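Local coordinates for cell wall surface anchor family protein (Streptococcus agalactiae, PDB 3PHS) that serves as the minor pilin GBS52, probably anchored to the bacterial cell wall, and mediates adhesion to lung epithelial cells through an IgG-like domain, at residues A[49-54]-A[94-99]; A[99-104]-A[114-119]; A[15-20]-A[90-95]; A[44-49]-A[79-84]. One frame throughout, in Å; residues are numbered along the deposited sequence.

Contact 1. Residues A[49-54]-A[94-99]; sequences LYQLKS and QLPDGI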
loop_
_atom_site.group_PDB
_atom_site.type_symbol
_atom_site.label_atom_id
_atom_site.label_comp_id
_atom_site.label_asym_id
_atom_site.label_seq_id
_atom_site.Cartn_x
_atom_site.Cartn_y
_atom_site.Cartn_z
ATOM N N LEU A 49 -5.022 -14.894 -11.347
ATOM C CA LEU A 49 -5.617 -14.568 -12.632
ATOM C C LEU A 49 -7.075 -15.007 -12.632
ATOM O O LEU A 49 -7.365 -16.176 -12.380
ATOM C CB LEU A 49 -4.813 -15.221 -13.776
ATOM C CG LEU A 49 -3.586 -14.506 -14.375
ATOM C CD1 LEU A 49 -4.003 -13.352 -15.244
ATOM C CD2 LEU A 49 -2.554 -14.019 -13.355
ATOM N N TYR A 50 -7.978 -14.060 -12.903
ATOM C CA TYR A 50 -9.427 -14.284 -12.880
ATOM C C TYR A 50 -9.936 -14.319 -14.314
ATOM O O TYR A 50 -9.814 -13.340 -15.050
ATOM C CB TYR A 50 -10.119 -13.203 -12.054
ATOM C CG TYR A 50 -9.787 -13.357 -10.589
ATOM C CD1 TYR A 50 -8.584 -12.869 -10.069
ATOM C CD2 TYR A 50 -10.633 -14.072 -9.748
ATOM C CE1 TYR A 50 -8.264 -13.043 -8.719
ATOM C CE2 TYR A 50 -10.319 -14.260 -8.402
ATOM C CZ TYR A 50 -9.148 -13.730 -7.898
ATOM O OH TYR A 50 -8.857 -13.948 -6.581
ATOM N N GLN A 51 -10.439 -15.482 -14.720
ATOM C CA GLN A 51 -10.989 -15.654 -16.063
ATOM C C GLN A 51 -12.349 -14.947 -16.160
ATOM O O GLN A 51 -13.289 -15.315 -15.454
ATOM C CB GLN A 51 -11.176 -17.146 -16.301
ATOM C CG GLN A 51 -11.421 -17.591 -17.716
ATOM C CD GLN A 51 -11.504 -19.113 -17.711
ATOM O OE1 GLN A 51 -10.526 -19.800 -17.992
ATOM N NE2 GLN A 51 -12.620 -19.629 -17.276
ATOM N N LEU A 52 -12.455 -13.946 -17.032
ATOM C CA LEU A 52 -13.713 -13.190 -17.165
ATOM C C LEU A 52 -14.842 -14.049 -17.731
ATOM O O LEU A 52 -14.602 -14.910 -18.571
ATOM C CB LEU A 52 -13.534 -11.942 -18.038
ATOM C CG LEU A 52 -13.110 -10.663 -17.323
ATOM C CD1 LEU A 52 -11.743 -10.835 -16.636
ATOM C CD2 LEU A 52 -13.098 -9.495 -18.291
ATOM N N LYS A 53 -16.051 -13.820 -17.225
ATOM C CA LYS A 53 -17.257 -14.445 -17.784
ATOM C C LYS A 53 -17.908 -13.560 -18.828
ATOM O O LYS A 53 -18.599 -14.055 -19.714
ATOM C CB LYS A 53 -18.267 -14.752 -16.675
ATOM C CG LYS A 53 -17.799 -15.806 -15.688
ATOM C CD LYS A 53 -18.910 -16.198 -14.701
ATOM C CE LYS A 53 -19.539 -17.546 -15.043
ATOM N NZ LYS A 53 -19.956 -17.697 -16.483
ATOM N N SER A 54 -17.662 -12.254 -18.734
ATOM C CA SER A 54 -18.337 -11.245 -19.556
ATOM C C SER A 54 -17.368 -10.138 -19.919
ATOM O O SER A 54 -16.487 -9.792 -19.109
ATOM C CB SER A 54 -19.536 -10.664 -18.792
ATOM O OG SER A 54 -20.147 -9.599 -19.522
ATOM N N GLN A 94 -1.332 -23.803 -19.676
ATOM C CA GLN A 94 -2.549 -24.265 -20.360
ATOM C C GLN A 94 -3.831 -23.548 -19.950
ATOM O O GLN A 94 -4.868 -24.178 -19.686
ATOM C CB GLN A 94 -2.680 -25.773 -20.218
ATOM C CG GLN A 94 -1.413 -26.473 -20.670
ATOM C CD GLN A 94 -1.661 -27.871 -21.134
ATOM O OE1 GLN A 94 -1.278 -28.827 -20.454
ATOM N NE2 GLN A 94 -2.308 -28.017 -22.289
ATOM N N LEU A 95 -3.751 -22.224 -19.871
ATOM C CA LEU A 95 -4.936 -21.418 -19.621
ATOM C C LEU A 95 -5.815 -21.437 -20.871
ATOM O O LEU A 95 -5.287 -21.292 -21.984
ATOM C CB LEU A 95 -4.533 -19.978 -19.289
ATOM C CG LEU A 95 -4.353 -19.585 -17.815
ATOM C CD1 LEU A 95 -3.498 -20.543 -17.004
ATOM C CD2 LEU A 95 -3.792 -18.154 -17.778
ATOM N N PRO A 96 -7.143 -21.624 -20.695
ATOM C CA PRO A 96 -8.079 -21.537 -21.807
ATOM C C PRO A 96 -8.043 -20.156 -22.418
ATOM O O PRO A 96 -7.811 -19.145 -21.718
ATOM C CB PRO A 96 -9.433 -21.771 -21.146
ATOM C CG PRO A 96 -9.128 -22.608 -19.986
ATOM C CD PRO A 96 -7.846 -22.018 -19.460
ATOM N N ASP A 97 -8.246 -20.133 -23.724
ATOM C CA ASP A 97 -8.351 -18.914 -24.465
ATOM C C ASP A 97 -9.411 -18.039 -23.781
ATOM O O ASP A 97 -10.480 -18.528 -23.395
ATOM C CB ASP A 97 -8.709 -19.277 -25.910
ATOM C CG ASP A 97 -8.579 -18.123 -26.834
ATOM O OD1 ASP A 97 -9.455 -17.245 -26.763
ATOM O OD2 ASP A 97 -7.601 -18.078 -27.618
ATOM N N GLY A 98 -9.094 -16.768 -23.546
ATOM C CA GLY A 98 -10.007 -15.916 -22.774
ATOM C C GLY A 98 -9.402 -14.586 -22.376
ATOM O O GLY A 98 -8.283 -14.267 -22.774
ATOM N N ILE A 99 -10.161 -13.809 -21.605
ATOM C CA ILE A 99 -9.694 -12.535 -21.056
ATOM C C ILE A 99 -9.504 -12.751 -19.566
ATOM O O ILE A 99 -10.381 -13.288 -18.913
ATOM C CB ILE A 99 -10.710 -11.353 -21.288
ATOM C CG1 ILE A 99 -11.092 -11.173 -22.781
ATOM C CG2 ILE A 99 -10.176 -10.032 -20.693
ATOM C CD1 ILE A 99 -9.941 -11.173 -23.703
HETATM O O HOH W 1 -12.567 -15.098 -20.742
#
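Leu-52 and Ile-99 meet first through their backbones. Leu-52 N donates to Ile-99 O over 2.9 Å, and the bond is nearly straight, 171° at the hydrogen. The donor approaches nearly along the C=O axis. The other arm of the pair is bridged by a water. It donates to Leu-52 O at 3.0 Å and accepts from Ile-99 N at 2.9 Å. One direct bond and one water-mediated link therefore join the two strands here. The leucine side chain adds an apolar touch. Its CD2 meets the CG2 branch of Ile-99 at 3.8 Å, the two side chains crossing obliquely. Leu-52 CD1 lies beside the carbonyl, 3.6 Å from Ile-99 O.

Gln-51 makes a second, smaller touch. Its CG is anti to the backbone N (chi1 -166°), and the chain beyond is extended. It crosses the ring of Pro-96 at about a right angle, with Gln-51 OE1 3.7 Å from Pro-96 CG. That oxygen is not idle, because Gln-78 NE2 on strand 76-83 donates to it and helps to fix the amide.

Further out, Asp-97 OD2 is hydrogen-bonded to His-13 NE2, which ties down Asp-97 ahead of Ile-99. Leu-52 also packs on Leu-60 and Trp-64 of helix 60-65. The chain turns a corner at Gln-94, leaving strand 89-95 in one sheet and strand 98-106 in another. Between Leu-52 and Ile-99 the chemistry is mainly that of the backbone: one N-H...O bond is direct, and the other N-H and C=O are met through a water.

Contact 2. Residues A[99-104]-A[114-119]; sequences IYYGLA and VSAFLV
Tyr-100 and Val-119 exchange both of their backbone bonds. Tyr-100 N donates to Val-119 O at 3.0 Å, and Val-119 N to Tyr-100 O at 2.7 Å. Gly-102 and Phe-117 form the next hydrogen-bonded pair. Gly-102 N donates to Phe-117 O at 2.9 Å, and Gly-102 O accepts from Phe-117 N. At Ala-104 and Val-114 the backbones are farther apart and a water bridges them. It accepts from Ala-104 N at 2.9 Å and appears to donate to Val-114 O at 2.7 Å. Lys-110 NZ is a second donor to that oxygen.

These strands, 98-106 and 109-121, are the two arms of a beta hairpin, and the second is an outermost strand of a four-stranded antiparallel sheet. Between the bonded pairs, Tyr-101 stands opposite Leu-118 as a non-hydrogen-bonded pair.

Phe-117 has its CG between the backbone N and the carbonyl carbon (chi1 49°). The ring lies close against the glycine backbone, in a CH-pi contact with Gly-102 CA 4.0 Å from the ring centroid. Gly-102 O sits over a face of the same ring, toward its rim.

On the Tyr-101 face, Leu-118 CD2 meets Tyr-101 CB at 3.8 Å and lies at the edge of the tyrosine ring. Tyr-101 OH comes to 3.2 Å from Ala-116 CB, but its polar partner is Asn-65 OD1. Tyr-100 OH is hydrogen-bonded to Pro-96 O.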
loop_
_atom_site.group_PDB
_atom_site.type_symbol
_atom_site.label_atom_id
_atom_site.label_comp_id
_atom_site.label_asym_id
_atom_site.label_seq_id
_atom_site.Cartn_x
_atom_site.Cartn_y
_atom_site.Cartn_z
ATOM N N ILE A 99 -10.161 -13.809 -21.605
ATOM C CA ILE A 99 -9.694 -12.535 -21.056
ATOM C C ILE A 99 -9.504 -12.751 -19.566
ATOM O O ILE A 99 -10.381 -13.288 -18.913
ATOM C CB ILE A 99 -10.710 -11.353 -21.288
ATOM C CG1 ILE A 99 -11.092 -11.173 -22.781
ATOM C CG2 ILE A 99 -10.176 -10.032 -20.693
ATOM C CD1 ILE A 99 -9.941 -11.173 -23.703
ATOM N N TYR A 100 -8.349 -12.347 -19.043
ATOM C CA TYR A 100 -8.022 -12.550 -17.643
ATOM C C TYR A 100 -7.645 -11.236 -16.978
ATOM O O TYR A 100 -6.939 -10.413 -17.557
ATOM C CB TYR A 100 -6.837 -13.502 -17.482
ATOM C CG TYR A 100 -7.134 -14.902 -17.952
ATOM C CD1 TYR A 100 -7.122 -15.215 -19.324
ATOM C CD2 TYR A 100 -7.472 -15.906 -17.030
ATOM C CE1 TYR A 100 -7.426 -16.535 -19.765
ATOM C CE2 TYR A 100 -7.777 -17.212 -17.459
ATOM C CZ TYR A 100 -7.757 -17.506 -18.818
ATOM O OH TYR A 100 -8.072 -18.793 -19.224
ATOM N N TYR A 101 -8.127 -11.072 -15.756
ATOM C CA TYR A 101 -7.720 -9.985 -14.897
ATOM C C TYR A 101 -6.716 -10.550 -13.917
ATOM O O TYR A 101 -7.026 -11.494 -13.189
ATOM C CB TYR A 101 -8.929 -9.453 -14.141
ATOM C CG TYR A 101 -8.635 -8.376 -13.121
ATOM C CD1 TYR A 101 -8.337 -7.067 -13.521
ATOM C CD2 TYR A 101 -8.684 -8.662 -11.753
ATOM C CE1 TYR A 101 -8.090 -6.076 -12.571
ATOM C CE2 TYR A 101 -8.435 -7.674 -10.796
ATOM C CZ TYR A 101 -8.149 -6.389 -11.225
ATOM O OH TYR A 101 -7.919 -5.415 -10.284
ATOM N N GLY A 102 -5.536 -9.941 -13.877
ATOM C CA GLY A 102 -4.448 -10.382 -13.013
ATOM C C GLY A 102 -4.064 -9.326 -11.992
ATOM O O GLY A 102 -4.085 -8.139 -12.284
ATOM N N LEU A 103 -3.712 -9.774 -10.791
ATOM C CA LEU A 103 -3.258 -8.861 -9.736
ATOM C C LEU A 103 -2.315 -9.606 -8.820
ATOM O O LEU A 103 -2.327 -10.834 -8.788
ATOM C CB LEU A 103 -4.452 -8.325 -8.928
ATOM C CG LEU A 103 -5.088 -9.203 -7.848
ATOM C CD1 LEU A 103 -6.065 -8.395 -7.023
ATOM C CD2 LEU A 103 -5.804 -10.378 -8.480
ATOM N N ALA A 104 -1.484 -8.873 -8.089
ATOM C CA ALA A 104 -0.720 -9.479 -7.009
ATOM C C ALA A 104 -1.512 -9.358 -5.714
ATOM O O ALA A 104 -2.161 -8.325 -5.450
ATOM C CB ALA A 104 0.641 -8.801 -6.852
ATOM N N VAL A 114 1.426 -3.213 -7.068
ATOM C CA VAL A 114 1.433 -3.836 -8.370
ATOM C C VAL A 114 0.152 -3.410 -9.094
ATOM O O VAL A 114 -0.953 -3.630 -8.592
ATOM C CB VAL A 114 1.482 -5.374 -8.240
ATOM C CG1 VAL A 114 1.521 -6.041 -9.643
ATOM C CG2 VAL A 114 2.716 -5.779 -7.420
ATOM N N SER A 115 0.304 -2.798 -10.265
ATOM C CA SER A 115 -0.849 -2.402 -11.048
ATOM C C SER A 115 -1.496 -3.651 -11.622
ATOM O O SER A 115 -0.827 -4.453 -12.286
ATOM C CB SER A 115 -0.442 -1.442 -12.166
ATOM O OG SER A 115 -0.079 -0.179 -11.622
ATOM N N ALA A 116 -2.788 -3.830 -11.335
ATOM C CA ALA A 116 -3.547 -4.932 -11.910
ATOM C C ALA A 116 -3.713 -4.714 -13.421
ATOM O O ALA A 116 -3.606 -3.580 -13.921
ATOM C CB ALA A 116 -4.902 -5.044 -11.244
ATOM N N PHE A 117 -3.993 -5.794 -14.150
ATOM C CA PHE A 117 -3.979 -5.708 -15.612
ATOM C C PHE A 117 -5.001 -6.663 -16.219
ATOM O O PHE A 117 -5.421 -7.634 -15.578
ATOM C CB PHE A 117 -2.582 -6.063 -16.158
ATOM C CG PHE A 117 -2.023 -7.324 -15.587
ATOM C CD1 PHE A 117 -1.230 -7.286 -14.435
ATOM C CD2 PHE A 117 -2.337 -8.559 -16.157
ATOM C CE1 PHE A 117 -0.755 -8.458 -13.869
ATOM C CE2 PHE A 117 -1.849 -9.731 -15.610
ATOM C CZ PHE A 117 -1.059 -9.686 -14.466
ATOM N N LEU A 118 -5.362 -6.405 -17.465
ATOM C CA LEU A 118 -6.122 -7.384 -18.230
ATOM C C LEU A 118 -5.189 -8.057 -19.227
ATOM O O LEU A 118 -4.327 -7.404 -19.811
ATOM C CB LEU A 118 -7.293 -6.716 -18.952
ATOM C CG LEU A 118 -8.453 -6.302 -18.065
ATOM C CD1 LEU A 118 -9.414 -5.438 -18.873
ATOM C CD2 LEU A 118 -9.166 -7.552 -17.463
ATOM N N VAL A 119 -5.342 -9.365 -19.413
ATOM C CA VAL A 119 -4.596 -10.075 -20.478
ATOM C C VAL A 119 -5.620 -10.597 -21.503
ATOM O O VAL A 119 -6.534 -11.332 -21.146
ATOM C CB VAL A 119 -3.799 -11.302 -19.964
ATOM C CG1 VAL A 119 -2.796 -11.766 -21.050
ATOM C CG2 VAL A 119 -3.076 -11.028 -18.639
HETATM O O HOH W 2 -1.952 -6.030 -7.723
#

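Contact 3. Residues A[15-20]-A[90-95]; sequences LTIVHL and ATFNQL
Ile-17 and Phe-92 make the close side-chain touch of this contact. Ile-17 CG1 reaches Phe-92 CE2 at 3.6 Å, the two side chains lying at a slant. Phe-92 CG is anti to the carbonyl carbon and beside the backbone N (chi1 -66°). Leu-15 O lies in the plane of the ring at its edge, 3.8 Å from Phe-92 CD2. Leu-15 CB and Phe-92 CB are 3.9 Å apart. Where 15-20 begins and 90-95 ends, Leu-15 CD2 meets Leu-95 CD2 at 4.0 Å. Ile-17 also stands beside Ala-90, CB to CB, on the same buried face.

Four backbone bonds hold the two strands. Leu-15 and Phe-92 exchange a pair, with Leu-15 N to Phe-92 O at 2.9 Å and Phe-92 N to Leu-15 O at 2.8 Å. Ile-17 and Ala-90 exchange the other pair.

The opposite face is loose. Thr-16 and Thr-91 form the non-hydrogen-bonded pair between these two. Their side chains turn to this face, where Thr-91 is exposed, and neither comes within 4.2 Å of the other segment.

The packed face continues beyond the two segments. Leu-15 and Phe-92 touch Leu-49, and Ala-90 touches Tyr-47, both on strand 46-52 of the second sheet. Strand 125-127 runs parallel to strand 13-21 on its other flank. Two sheets with apolar residues facing inward and threonines outward make a beta sandwich, consistent with the Ig-like fold of this pilin.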
loop_
_atom_site.group_PDB
_atom_site.type_symbol
_atom_site.label_atom_id
_atom_site.label_comp_id
_atom_site.label_asym_id
_atom_site.label_seq_id
_atom_site.Cartn_x
_atom_site.Cartn_y
_atom_site.Cartn_z
ATOM N N LEU A 15 0.972 -18.384 -20.048
ATOM C CA LEU A 15 1.138 -17.006 -19.599
ATOM C C LEU A 15 2.227 -16.973 -18.549
ATOM O O LEU A 15 2.224 -17.800 -17.633
ATOM C CB LEU A 15 -0.174 -16.493 -18.998
ATOM C CG LEU A 15 -0.132 -15.140 -18.295
ATOM C CD1 LEU A 15 0.229 -14.013 -19.269
ATOM C CD2 LEU A 15 -1.472 -14.841 -17.605
ATOM N N THR A 16 3.146 -16.010 -18.678
ATOM C CA THR A 16 4.251 -15.856 -17.728
ATOM C C THR A 16 4.203 -14.440 -17.219
ATOM O O THR A 16 4.211 -13.518 -18.011
ATOM C CB THR A 16 5.635 -16.095 -18.397
ATOM O OG1 THR A 16 5.693 -17.428 -18.933
ATOM C CG2 THR A 16 6.787 -15.915 -17.377
ATOM N N ILE A 17 4.123 -14.274 -15.897
ATOM C CA ILE A 17 4.135 -12.943 -15.287
ATOM C C ILE A 17 5.528 -12.768 -14.740
ATOM O O ILE A 17 5.979 -13.601 -13.961
ATOM C CB ILE A 17 3.108 -12.837 -14.096
ATOM C CG1 ILE A 17 1.656 -13.161 -14.511
ATOM C CG2 ILE A 17 3.195 -11.482 -13.396
ATOM C CD1 ILE A 17 1.260 -12.812 -15.851
ATOM N N VAL A 18 6.215 -11.698 -15.142
ATOM C CA VAL A 18 7.596 -11.472 -14.703
ATOM C C VAL A 18 7.617 -10.276 -13.774
ATOM O O VAL A 18 7.352 -9.143 -14.190
ATOM C CB VAL A 18 8.570 -11.254 -15.905
ATOM C CG1 VAL A 18 10.049 -11.302 -15.461
ATOM C CG2 VAL A 18 8.344 -12.316 -16.984
ATOM N N HIS A 19 7.924 -10.536 -12.501
ATOM C CA HIS A 19 7.907 -9.498 -11.478
ATOM C C HIS A 19 9.321 -8.949 -11.225
ATOM O O HIS A 19 10.126 -9.610 -10.580
ATOM C CB HIS A 19 7.307 -10.080 -10.181
ATOM C CG HIS A 19 7.090 -9.062 -9.104
ATOM N ND1 HIS A 19 5.837 -8.682 -8.674
ATOM C CD2 HIS A 19 7.974 -8.354 -8.356
ATOM C CE1 HIS A 19 5.954 -7.761 -7.733
ATOM N NE2 HIS A 19 7.240 -7.548 -7.514
ATOM N N LEU A 20 9.607 -7.753 -11.751
ATOM C CA LEU A 20 10.932 -7.116 -11.651
ATOM C C LEU A 20 10.821 -5.778 -10.955
ATOM O O LEU A 20 9.932 -4.977 -11.269
ATOM C CB LEU A 20 11.550 -6.888 -13.046
ATOM C CG LEU A 20 11.663 -8.138 -13.934
ATOM C CD1 LEU A 20 12.218 -7.795 -15.320
ATOM C CD2 LEU A 20 12.535 -9.191 -13.233
ATOM N N ALA A 90 5.997 -15.969 -12.439
ATOM C CA ALA A 90 4.805 -16.691 -11.991
ATOM C C ALA A 90 4.189 -17.287 -13.249
ATOM O O ALA A 90 3.726 -16.554 -14.128
ATOM C CB ALA A 90 3.821 -15.738 -11.288
ATOM N N THR A 91 4.245 -18.616 -13.355
ATOM C CA THR A 91 3.893 -19.302 -14.608
ATOM C C THR A 91 2.482 -19.867 -14.565
ATOM O O THR A 91 2.060 -20.458 -13.559
ATOM C CB THR A 91 4.902 -20.435 -14.944
ATOM O OG1 THR A 91 4.935 -21.392 -13.883
ATOM C CG2 THR A 91 6.318 -19.879 -15.159
ATOM N N PHE A 92 1.756 -19.663 -15.658
ATOM C CA PHE A 92 0.369 -20.104 -15.799
ATOM C C PHE A 92 0.288 -20.981 -17.027
ATOM O O PHE A 92 0.442 -20.501 -18.151
ATOM C CB PHE A 92 -0.567 -18.899 -15.927
ATOM C CG PHE A 92 -0.613 -18.064 -14.679
ATOM C CD1 PHE A 92 -1.582 -18.306 -13.702
ATOM C CD2 PHE A 92 0.349 -17.089 -14.452
ATOM C CE1 PHE A 92 -1.613 -17.545 -12.505
ATOM C CE2 PHE A 92 0.337 -16.323 -13.266
ATOM C CZ PHE A 92 -0.638 -16.554 -12.297
ATOM N N ASN A 93 0.066 -22.269 -16.798
ATOM C CA ASN A 93 0.121 -23.265 -17.862
ATOM C C ASN A 93 -1.228 -23.725 -18.357
ATOM O O ASN A 93 -2.158 -23.975 -17.567
ATOM C CB ASN A 93 0.951 -24.455 -17.395
ATOM C CG ASN A 93 2.367 -24.061 -17.091
ATOM O OD1 ASN A 93 2.806 -24.103 -15.937
ATOM N ND2 ASN A 93 3.072 -23.609 -18.103
ATOM N N GLN A 94 -1.332 -23.803 -19.676
ATOM C CA GLN A 94 -2.549 -24.265 -20.360
ATOM C C GLN A 94 -3.831 -23.548 -19.950
ATOM O O GLN A 94 -4.868 -24.178 -19.686
ATOM C CB GLN A 94 -2.680 -25.773 -20.218
ATOM C CG GLN A 94 -1.413 -26.473 -20.670
ATOM C CD GLN A 94 -1.661 -27.871 -21.134
ATOM O OE1 GLN A 94 -1.278 -28.827 -20.454
ATOM N NE2 GLN A 94 -2.308 -28.017 -22.289
ATOM N N LEU A 95 -3.751 -22.224 -19.871
ATOM C CA LEU A 95 -4.936 -21.418 -19.621
ATOM C C LEU A 95 -5.815 -21.437 -20.871
ATOM O O LEU A 95 -5.287 -21.292 -21.984
ATOM C CB LEU A 95 -4.533 -19.978 -19.289
ATOM C CG LEU A 95 -4.353 -19.585 -17.815
ATOM C CD1 LEU A 95 -3.498 -20.543 -17.004
ATOM C CD2 LEU A 95 -3.792 -18.154 -17.778
#

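Contact 4. Residues A[44-49]-A[79-84]; sequences GVLYQL and VFEATT
Gly-44 opens the contact by donating from N to Thr-84 O at 2.9 Å, from above the carbonyl plane. Its CA lies 3.5 Å from CG2 of Thr-83. Val-45 N then reaches the side chain of Thr-84, 2.9 Å to OG1. This hydroxyl is set between the backbone N and the carbonyl carbon of its own residue (chi1 61°), and it also bonds Ile-42 O. Val-45 O accepts from Thr-84 N, so Val-45 is held from both ends by one threonine. Leu-46 lays CD1 against Glu-81, 3.6 Å from OE1, on the outer face.

Tyr-47 and Ala-82 exchange backbone bonds. The tyrosine ring takes Thr-84 CG2 at its edge, 3.8 Å from CE1, while Tyr-47 OH bonds His-19 ND1. Gln-48 pairs with Glu-81 without hydrogen bonds. Leu-49 N donates to Phe-80 O at 2.8 Å, and Leu-49 O, which lies at the edge of the Phe-80 ring, accepts from Phe-80 N.

Strand 76-83 is outermost in this antiparallel sheet. Strand 98-106 flanks strand 46-52 on the other side. Tyr-47 and Leu-49 face strand 13-21, and Ala-82 and Phe-80 face strand 89-95.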
loop_
_atom_site.group_PDB
_atom_site.type_symbol
_atom_site.label_atom_id
_atom_site.label_comp_id
_atom_site.label_asym_id
_atom_site.label_seq_id
_atom_site.Cartn_x
_atom_site.Cartn_y
_atom_site.Cartn_z
ATOM N N GLY A 44 8.486 -15.279 -4.699
ATOM C CA GLY A 44 7.483 -15.414 -3.626
ATOM C C GLY A 44 6.262 -14.512 -3.723
ATOM O O GLY A 44 5.435 -14.478 -2.797
ATOM N N VAL A 45 6.127 -13.781 -4.830
ATOM C CA VAL A 45 4.970 -12.905 -5.030
ATOM C C VAL A 45 3.821 -13.730 -5.595
ATOM O O VAL A 45 3.986 -14.454 -6.599
ATOM C CB VAL A 45 5.269 -11.663 -5.954
ATOM C CG1 VAL A 45 4.016 -10.765 -6.130
ATOM C CG2 VAL A 45 6.428 -10.819 -5.396
ATOM N N LEU A 46 2.674 -13.644 -4.920
ATOM C CA LEU A 46 1.483 -14.379 -5.328
ATOM C C LEU A 46 0.680 -13.602 -6.350
ATOM O O LEU A 46 0.199 -12.501 -6.061
ATOM C CB LEU A 46 0.621 -14.704 -4.095
ATOM C CG LEU A 46 -0.703 -15.435 -4.307
ATOM C CD1 LEU A 46 -0.530 -16.660 -5.204
ATOM C CD2 LEU A 46 -1.223 -15.839 -2.934
ATOM N N TYR A 47 0.564 -14.176 -7.550
ATOM C CA TYR A 47 -0.309 -13.642 -8.608
ATOM C C TYR A 47 -1.573 -14.488 -8.749
ATOM O O TYR A 47 -1.528 -15.728 -8.666
ATOM C CB TYR A 47 0.445 -13.558 -9.960
ATOM C CG TYR A 47 1.293 -12.314 -10.039
ATOM C CD1 TYR A 47 2.621 -12.318 -9.603
ATOM C CD2 TYR A 47 0.753 -11.111 -10.491
ATOM C CE1 TYR A 47 3.391 -11.156 -9.654
ATOM C CE2 TYR A 47 1.520 -9.937 -10.522
ATOM C CZ TYR A 47 2.836 -9.976 -10.110
ATOM O OH TYR A 47 3.589 -8.815 -10.155
ATOM N N GLN A 48 -2.700 -13.811 -8.916
ATOM C CA GLN A 48 -3.937 -14.492 -9.239
ATOM C C GLN A 48 -4.473 -13.974 -10.554
ATOM O O GLN A 48 -4.422 -12.775 -10.818
ATOM C CB GLN A 48 -4.957 -14.308 -8.124
ATOM C CG GLN A 48 -4.470 -14.959 -6.875
ATOM C CD GLN A 48 -5.407 -14.844 -5.713
ATOM O OE1 GLN A 48 -5.248 -15.576 -4.726
ATOM N NE2 GLN A 48 -6.378 -13.943 -5.797
ATOM N N LEU A 49 -5.022 -14.894 -11.347
ATOM C CA LEU A 49 -5.617 -14.568 -12.632
ATOM C C LEU A 49 -7.075 -15.007 -12.632
ATOM O O LEU A 49 -7.365 -16.176 -12.380
ATOM C CB LEU A 49 -4.813 -15.221 -13.776
ATOM C CG LEU A 49 -3.586 -14.506 -14.375
ATOM C CD1 LEU A 49 -4.003 -13.352 -15.244
ATOM C CD2 LEU A 49 -2.554 -14.019 -13.355
ATOM N N VAL A 79 -10.358 -19.492 -11.709
ATOM C CA VAL A 79 -9.339 -18.676 -11.046
ATOM C C VAL A 79 -8.039 -19.493 -11.017
ATOM O O VAL A 79 -8.062 -20.705 -10.770
ATOM C CB VAL A 79 -9.768 -18.295 -9.599
ATOM C CG1 VAL A 79 -8.693 -17.449 -8.889
ATOM C CG2 VAL A 79 -11.123 -17.569 -9.596
ATOM N N PHE A 80 -6.913 -18.836 -11.288
ATOM C CA PHE A 80 -5.618 -19.512 -11.321
ATOM C C PHE A 80 -4.660 -18.735 -10.443
ATOM O O PHE A 80 -4.759 -17.515 -10.388
ATOM C CB PHE A 80 -5.057 -19.524 -12.736
ATOM C CG PHE A 80 -5.935 -20.239 -13.736
ATOM C CD1 PHE A 80 -7.051 -19.605 -14.269
ATOM C CD2 PHE A 80 -5.620 -21.526 -14.151
ATOM C CE1 PHE A 80 -7.882 -20.267 -15.198
ATOM C CE2 PHE A 80 -6.436 -22.188 -15.092
ATOM C CZ PHE A 80 -7.570 -21.547 -15.596
ATOM N N GLU A 81 -3.749 -19.434 -9.776
ATOM C CA GLU A 81 -2.710 -18.763 -8.968
ATOM C C GLU A 81 -1.325 -19.288 -9.308
ATOM O O GLU A 81 -1.151 -20.481 -9.666
ATOM C CB GLU A 81 -2.961 -18.889 -7.446
ATOM C CG GLU A 81 -2.813 -20.299 -6.845
ATOM C CD GLU A 81 -1.995 -20.381 -5.515
ATOM O OE1 GLU A 81 -2.383 -19.684 -4.520
ATOM O OE2 GLU A 81 -0.984 -21.187 -5.466
ATOM N N ALA A 82 -0.328 -18.417 -9.168
ATOM C CA ALA A 82 1.063 -18.842 -9.265
ATOM C C ALA A 82 1.917 -17.910 -8.461
ATOM O O ALA A 82 1.631 -16.709 -8.370
ATOM C CB ALA A 82 1.567 -18.891 -10.741
ATOM N N THR A 83 2.961 -18.476 -7.887
ATOM C CA THR A 83 3.934 -17.707 -7.114
ATOM C C THR A 83 5.202 -17.501 -7.930
ATOM O O THR A 83 5.747 -18.457 -8.490
ATOM C CB THR A 83 4.269 -18.468 -5.826
ATOM O OG1 THR A 83 3.068 -18.644 -5.063
ATOM C CG2 THR A 83 5.298 -17.723 -5.009
ATOM N N THR A 84 5.702 -16.271 -7.980
ATOM C CA THR A 84 6.963 -16.018 -8.702
ATOM C C THR A 84 8.123 -16.870 -8.190
ATOM O O THR A 84 8.292 -17.071 -6.986
ATOM C CB THR A 84 7.369 -14.534 -8.688
ATOM O OG1 THR A 84 7.554 -14.120 -7.323
ATOM C CG2 THR A 84 6.283 -13.676 -9.374
#

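Overall arrangement
From the N terminus, contact 3 opens first, at 15-20, and closes at 90-95. Contact 4 lies nested inside that loop, joining 44-49 to 79-84. Contact 1 starts at 49-54, where contact 4's first strand runs on, and closes at 94-99, so contacts 1 and 4 cross. Contacts 1 and 3 both finish around Gln-94 and Leu-95. Contact 2 comes next, as a hairpin that begins at Ile-99, where contact 1 ends. Contacts 4, 1 and 2 build one sheet, in the order 76-83, 46-52, 98-106, 109-121. Contact 3 belongs to the sheet facing it, the other half of the sandwich.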